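Local structure of SufE-like protein, chloroplastic (Arabidopsis thaliana, 4PUI) at residues 9-12 against 13-17; 74-77 against 78-82. The protein activates the chloroplast cysteine desulfurase NFS2, supplying sulfur for iron-sulfur clusters, and binds glutaredoxins; this chain is its BolA domain. All blocks are in the same frame, centred on the assembly; numbering follows the deposited sequence.

Contact 1. Residues 9-12 against 13-17; sequences RIRE and KLEKE
K16 N gives its hydrogen to E12 O at 2.9 Å, and K13 N does the same to R9 O at an equal distance; both bonds belong to the regular i to i+4 pattern of the helix. Over the same spacing R11 and E15 meet through a salt bridge, R11 NH1 reaching E15 OE2 at 3.0 Å. The oxygen sits at the edge of the guanidinium, 8° out of its plane, whereas NH1 comes to the carboxylate from the anti side and tilted well out of the carboxylate plane; the two flat groups are turned 72° against each other. R11 leaves the helix with CG anti to the backbone N (chi1 171°) and bends at chi3, which brings NH1 round to the glutamate. The same oxygen also lies against the arginine's aliphatic stem, 3.5 Å from R11 CG. NH2 of R11 is held by the carbonyl oxygen of L23, so the guanidinium bridges a carboxylate of its own helix and strand 22-27. In the backbone of the same turn, R11 O takes the N-H of E15 at 3.0 Å, with E15 CG packed at 3.2 Å from that oxygen.

On the buried side I10 and L14 run side by side in the same direction, I10 CG2 touching L14 CD1 at 3.9 Å. F50, L52 and I54 of strand 49-55 receive this pair, and V25 and L23 of strand 22-27 flank it. K13 NZ probably hydrogen-bonds the carbonyl oxygen of L74, and R9 makes its salt bridge with E78. This is an amphipathic alpha-helix with an i to i+4 Arg-Glu salt bridge along one flank and an Ile-Leu ridge laid on the sheet, as the first helix of the alpha/beta BolA fold.

Contact 2. Residues 74-77 against 78-82; sequences LLQD and ELKSG
The carboxamide of Q76 is engaged by K80 in its own plane: K80 NZ donates to Q76 OE1 at 2.8 Å, along a lone pair, with a C=O...N angle of 141°. The amide's other end, NE2, binds the carbonyl oxygen of D73, so hydrogen bonds at both ends probably fix its rotation. Q76 places CG between its backbone N and carbonyl carbon (chi1 63°) and then extends, while K80 stretches out fully beside it, the two chains pointing the same way. The lysine stem also passes Q76 O, which lies 3.3 Å from K80 CG. The carboxylate of D77 is near the same ammonium group, but OD1 to K80 NZ is 4.4 Å, beyond a salt bridge, and would add only a diffuse attraction.

Residues 76-79 form a single short helical turn, following helix 64-74 and leading toward strand 85-91 of the BolA fold. L75 stands at its N-cap position; its carbonyl oxygen accepts L79 N at 3.2 Å and, weakly, E78 N. At the other end K80, itself the first residue to leave helical angles, still gives its N-H to Q76 O at 3.0 Å.

S81 then turns its hydroxyl back: OG lies between the backbone N and the carbonyl carbon (chi1 58°) and hydrogen-bonds D77 O at 2.7 Å, slightly tilted from the carbonyl plane. L79 CG rests 3.7 Å from L75 O. E78 bends at chi2, and its carboxylate makes a salt bridge with R6 of helix 5-18 as well as with R9.

How the contacts relate
Contact 1 belongs to a long helix with one face buried on the sheet; contact 2 is a surface turn, its centre farther from the middle of the chain. The first combines an apolar ridge with a charged pair tied to a strand, the second relies mainly on polar bonds among largely exposed side chains and backbone carbonyls at the ends of a short helix. Their centres lie about 13 Å apart, and they touch directly: beside polar bonds at either end of the interface, L75 packs its methyls on I10 and K13, CD1 lying 3.9 Å from I10 CG2. L74, L75 and E78 thus join the turn to helix 5-18.

Contact 1. Residues 9-12 against 13-17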
ATOM      1  N   ARG A   9       9.090  -4.455  -2.845  1.00 17.69           N
ATOM      2  CA  ARG A   9       8.216  -5.612  -2.658  1.00 16.04           C
ATOM      3  C   ARG A   9       6.744  -5.217  -2.553  1.00 19.31           C
ATOM      4  O   ARG A   9       5.878  -5.906  -3.107  1.00 17.35           O
ATOM      5  CB  ARG A   9       8.602  -6.418  -1.409  1.00 16.98           C
ATOM      6  CG  ARG A   9       9.876  -7.187  -1.540  1.00 19.24           C
ATOM      7  CD  ARG A   9      10.022  -8.208  -0.408  1.00 20.64           C
ATOM      8  NE  ARG A   9       9.942  -7.607   0.919  1.00 19.34           N
ATOM      9  CZ  ARG A   9      10.996  -7.212   1.622  1.00 18.84           C
ATOM     10  NH1 ARG A   9      12.208  -7.339   1.120  1.00 22.32           N
ATOM     11  NH2 ARG A   9      10.839  -6.681   2.829  1.00 19.71           N
ATOM     12  N   ILE A  10       6.470  -4.129  -1.827  1.00 17.11           N
ATOM     13  CA  ILE A  10       5.102  -3.640  -1.657  1.00 15.60           C
ATOM     14  C   ILE A  10       4.534  -3.237  -3.014  1.00 15.45           C
ATOM     15  O   ILE A  10       3.427  -3.638  -3.370  1.00 17.09           O
ATOM     16  CB  ILE A  10       5.045  -2.448  -0.669  1.00 19.55           C
ATOM     17  CG1 ILE A  10       5.272  -2.927   0.773  1.00 19.02           C
ATOM     18  CG2 ILE A  10       3.709  -1.701  -0.768  1.00 18.25           C
ATOM     19  CD1 ILE A  10       5.422  -1.766   1.758  1.00 18.93           C
ATOM     20  N   ARG A  11       5.303  -2.479  -3.781  1.00 17.92           N
ATOM     21  CA  ARG A  11       4.857  -2.063  -5.109  1.00 19.33           C
ATOM     22  C   ARG A  11       4.587  -3.281  -6.000  1.00 20.52           C
ATOM     23  O   ARG A  11       3.572  -3.350  -6.681  1.00 19.82           O
ATOM     24  CB  ARG A  11       5.887  -1.143  -5.762  1.00 22.51           C
ATOM     25  CG  ARG A  11       5.594  -0.858  -7.227  1.00 28.72           C
ATOM     26  CD  ARG A  11       6.440   0.282  -7.771  1.00 31.55           C
ATOM     27  NE  ARG A  11       5.832   1.580  -7.514  1.00 36.03           N
ATOM     28  CZ  ARG A  11       4.838   2.100  -8.237  1.00 40.79           C
ATOM     29  NH1 ARG A  11       4.321   1.428  -9.267  1.00 38.82           N
ATOM     30  NH2 ARG A  11       4.356   3.295  -7.928  1.00 36.61           N
ATOM     31  N   GLU A  12       5.488  -4.253  -5.986  1.00 17.70           N
ATOM     32  CA  GLU A  12       5.309  -5.416  -6.857  1.00 21.35           C
ATOM     33  C   GLU A  12       4.087  -6.255  -6.464  1.00 19.16           C
ATOM     34  O   GLU A  12       3.367  -6.771  -7.334  1.00 19.07           O
ATOM     35  CB  GLU A  12       6.580  -6.271  -6.887  1.00 29.01           C
ATOM     36  CG  GLU A  12       7.651  -5.694  -7.797  1.00 36.51           C
ATOM     37  CD  GLU A  12       9.002  -6.356  -7.620  1.00 46.13           C
ATOM     38  OE1 GLU A  12       9.034  -7.575  -7.353  1.00 47.62           O
ATOM     39  OE2 GLU A  12      10.030  -5.650  -7.751  1.00 47.28           O
ATOM     40  N   LYS A  13       3.859  -6.392  -5.164  1.00 19.06           N
ATOM     41  CA  LYS A  13       2.726  -7.167  -4.664  1.00 19.93           C
ATOM     42  C   LYS A  13       1.409  -6.507  -5.083  1.00 18.49           C
ATOM     43  O   LYS A  13       0.484  -7.176  -5.538  1.00 17.61           O
ATOM     44  CB  LYS A  13       2.797  -7.302  -3.145  1.00 18.92           C
ATOM     45  CG  LYS A  13       1.636  -8.075  -2.500  1.00 21.84           C
ATOM     46  CD  LYS A  13       1.647  -9.542  -2.890  1.00 25.53           C
ATOM     47  CE  LYS A  13       0.543 -10.318  -2.188  1.00 29.82           C
ATOM     48  NZ  LYS A  13       1.017 -11.037  -0.971  1.00 32.65           N
ATOM     49  N   LEU A  14       1.325  -5.194  -4.926  1.00 17.33           N
ATOM     50  CA  LEU A  14       0.097  -4.501  -5.295  1.00 16.94           C
ATOM     51  C   LEU A  14      -0.133  -4.511  -6.799  1.00 17.14           C
ATOM     52  O   LEU A  14      -1.274  -4.648  -7.246  1.00 17.99           O
ATOM     53  CB  LEU A  14       0.111  -3.071  -4.769  1.00 16.95           C
ATOM     54  CG  LEU A  14       0.232  -2.982  -3.246  1.00 17.05           C
ATOM     55  CD1 LEU A  14       0.416  -1.541  -2.818  1.00 19.19           C
ATOM     56  CD2 LEU A  14      -0.978  -3.603  -2.553  1.00 17.85           C
ATOM     57  N   GLU A  15       0.938  -4.349  -7.570  1.00 17.03           N
ATOM     58  CA  GLU A  15       0.849  -4.434  -9.027  1.00 20.09           C
ATOM     59  C   GLU A  15       0.342  -5.815  -9.442  1.00 20.95           C
ATOM     60  O   GLU A  15      -0.555  -5.933 -10.277  1.00 23.28           O
ATOM     61  CB  GLU A  15       2.209  -4.160  -9.682  1.00 24.62           C
ATOM     62  CG  GLU A  15       2.630  -2.704  -9.644  1.00 24.99           C
ATOM     63  CD  GLU A  15       4.042  -2.478 -10.122  1.00 33.31           C
ATOM     64  OE1 GLU A  15       4.816  -3.455 -10.194  1.00 36.98           O
ATOM     65  OE2 GLU A  15       4.375  -1.315 -10.429  1.00 34.07           O
ATOM     66  N   LYS A  16       0.927  -6.853  -8.856  1.00 21.30           N
ATOM     67  CA  LYS A  16       0.593  -8.222  -9.220  1.00 22.61           C
ATOM     68  C   LYS A  16      -0.854  -8.561  -8.872  1.00 22.74           C
ATOM     69  O   LYS A  16      -1.559  -9.185  -9.664  1.00 24.16           O
ATOM     70  CB  LYS A  16       1.533  -9.206  -8.524  1.00 28.15           C
ATOM     71  CG  LYS A  16       1.326 -10.636  -8.984  1.00 40.11           C
ATOM     72  CD  LYS A  16       1.076 -11.572  -7.821  1.00 41.64           C
ATOM     73  CE  LYS A  16       2.359 -12.237  -7.363  1.00 42.57           C
ATOM     74  NZ  LYS A  16       2.073 -13.477  -6.588  1.00 47.77           N
ATOM     75  N   GLU A  17      -1.305  -8.144  -7.695  1.00 18.74           N
ATOM     76  CA  GLU A  17      -2.637  -8.552  -7.239  1.00 18.57           C
ATOM     77  C   GLU A  17      -3.771  -7.617  -7.643  1.00 19.68           C
ATOM     78  O   GLU A  17      -4.905  -8.069  -7.813  1.00 20.05           O
ATOM     79  CB  GLU A  17      -2.665  -8.770  -5.728  1.00 18.08           C
ATOM     80  CG  GLU A  17      -1.835  -9.976  -5.277  1.00 16.95           C
ATOM     81  CD  GLU A  17      -2.325 -11.304  -5.854  1.00 26.23           C
ATOM     82  OE1 GLU A  17      -3.526 -11.428  -6.165  1.00 20.37           O
ATOM     83  OE2 GLU A  17      -1.505 -12.234  -5.996  1.00 28.29           O
TER

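Contact 2. Residues 74-77 against 78-82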
ATOM      1  N   LEU A  74      -2.991  -8.312   2.005  1.00 17.58           N
ATOM      2  CA  LEU A  74      -2.010  -8.562   0.954  1.00 17.22           C
ATOM      3  C   LEU A  74      -0.593  -8.332   1.441  1.00 18.48           C
ATOM      4  O   LEU A  74       0.354  -8.952   0.948  1.00 20.31           O
ATOM      5  CB  LEU A  74      -2.256  -7.643  -0.238  1.00 19.25           C
ATOM      6  CG  LEU A  74      -3.522  -7.882  -1.047  1.00 21.14           C
ATOM      7  CD1 LEU A  74      -3.650  -6.797  -2.102  1.00 22.58           C
ATOM      8  CD2 LEU A  74      -3.511  -9.264  -1.680  1.00 22.43           C
ATOM      9  N   LEU A  75      -0.443  -7.424   2.398  1.00 16.05           N
ATOM     10  CA  LEU A  75       0.882  -7.018   2.834  1.00 17.08           C
ATOM     11  C   LEU A  75       1.223  -7.532   4.221  1.00 18.78           C
ATOM     12  O   LEU A  75       2.161  -7.041   4.845  1.00 19.84           O
ATOM     13  CB  LEU A  75       1.010  -5.493   2.797  1.00 17.09           C
ATOM     14  CG  LEU A  75       0.823  -4.879   1.403  1.00 17.58           C
ATOM     15  CD1 LEU A  75       0.916  -3.362   1.456  1.00 18.08           C
ATOM     16  CD2 LEU A  75       1.853  -5.453   0.446  1.00 18.30           C
ATOM     17  N   GLN A  76       0.483  -8.532   4.695  1.00 18.12           N
ATOM     18  CA  GLN A  76       0.608  -8.946   6.085  1.00 18.00           C
ATOM     19  C   GLN A  76       2.000  -9.457   6.415  1.00 19.32           C
ATOM     20  O   GLN A  76       2.465  -9.288   7.533  1.00 21.59           O
ATOM     21  CB  GLN A  76      -0.449  -9.987   6.461  1.00 20.09           C
ATOM     22  CG  GLN A  76      -0.345 -11.282   5.713  1.00 22.50           C
ATOM     23  CD  GLN A  76      -1.414 -12.263   6.147  1.00 28.57           C
ATOM     24  OE1 GLN A  76      -1.287 -12.934   7.181  1.00 28.91           O
ATOM     25  NE2 GLN A  76      -2.478 -12.351   5.364  1.00 24.62           N
ATOM     26  N   ASP A  77       2.684 -10.047   5.441  1.00 19.50           N
ATOM     27  CA  ASP A  77       4.012 -10.595   5.742  1.00 23.11           C
ATOM     28  C   ASP A  77       5.008  -9.483   6.056  1.00 22.23           C
ATOM     29  O   ASP A  77       5.909  -9.669   6.863  1.00 22.82           O
ATOM     30  CB  ASP A  77       4.508 -11.488   4.613  1.00 30.44           C
ATOM     31  CG  ASP A  77       3.824 -12.841   4.617  1.00 34.30           C
ATOM     32  OD1 ASP A  77       3.447 -13.309   5.713  1.00 40.50           O
ATOM     33  OD2 ASP A  77       3.656 -13.427   3.529  1.00 37.87           O
ATOM     34  N   GLU A  78       4.818  -8.320   5.441  1.00 19.34           N
ATOM     35  CA  GLU A  78       5.646  -7.151   5.754  1.00 19.57           C
ATOM     36  C   GLU A  78       5.309  -6.634   7.143  1.00 20.71           C
ATOM     37  O   GLU A  78       6.198  -6.293   7.928  1.00 20.90           O
ATOM     38  CB  GLU A  78       5.431  -6.034   4.725  1.00 18.49           C
ATOM     39  CG  GLU A  78       5.657  -6.453   3.268  1.00 18.15           C
ATOM     40  CD  GLU A  78       7.103  -6.769   2.957  1.00 20.04           C
ATOM     41  OE1 GLU A  78       7.984  -6.438   3.771  1.00 21.03           O
ATOM     42  OE2 GLU A  78       7.358  -7.344   1.875  1.00 21.03           O
ATOM     43  N   LEU A  79       4.017  -6.592   7.452  1.00 24.79           N
ATOM     44  CA  LEU A  79       3.556  -6.091   8.744  1.00 23.47           C
ATOM     45  C   LEU A  79       4.067  -6.951   9.894  1.00 24.94           C
ATOM     46  O   LEU A  79       4.233  -6.459  11.007  1.00 29.16           O
ATOM     47  CB  LEU A  79       2.033  -6.031   8.784  1.00 24.70           C
ATOM     48  CG  LEU A  79       1.428  -4.996   7.846  1.00 22.19           C
ATOM     49  CD1 LEU A  79      -0.037  -5.292   7.641  1.00 23.53           C
ATOM     50  CD2 LEU A  79       1.621  -3.584   8.391  1.00 24.42           C
ATOM     51  N   LYS A  80       4.309  -8.229   9.610  1.00 23.23           N
ATOM     52  CA  LYS A  80       4.837  -9.175  10.599  1.00 26.87           C
ATOM     53  C   LYS A  80       6.364  -9.229  10.624  1.00 31.66           C
ATOM     54  O   LYS A  80       6.934 -10.153  11.215  1.00 33.82           O
ATOM     55  CB  LYS A  80       4.318 -10.585  10.310  1.00 33.12           C
ATOM     56  CG  LYS A  80       2.811 -10.772  10.420  1.00 32.75           C
ATOM     57  CD  LYS A  80       2.424 -12.096   9.775  1.00 33.71           C
ATOM     58  CE  LYS A  80       0.924 -12.341   9.798  1.00 36.43           C
ATOM     59  NZ  LYS A  80       0.571 -13.612   9.092  1.00 38.47           N
ATOM     60  N   SER A  81       7.037  -8.275   9.982  1.00 23.83           N
ATOM     61  CA  SER A  81       8.500  -8.338   9.909  1.00 23.84           C
ATOM     62  C   SER A  81       9.188  -6.997   9.695  1.00 21.24           C
ATOM     63  O   SER A  81      10.233  -6.924   9.035  1.00 22.31           O
ATOM     64  CB  SER A  81       8.960  -9.339   8.839  1.00 27.03           C
ATOM     65  OG  SER A  81       8.451  -9.005   7.559  1.00 28.44           O
ATOM     66  N   GLY A  82       8.615  -5.937  10.247  1.00 22.62           N
ATOM     67  CA  GLY A  82       9.311  -4.667  10.267  1.00 22.96           C
ATOM     68  C   GLY A  82       8.498  -3.486   9.794  1.00 24.07           C
ATOM     69  O   GLY A  82       8.828  -2.348  10.117  1.00 23.54           O
TER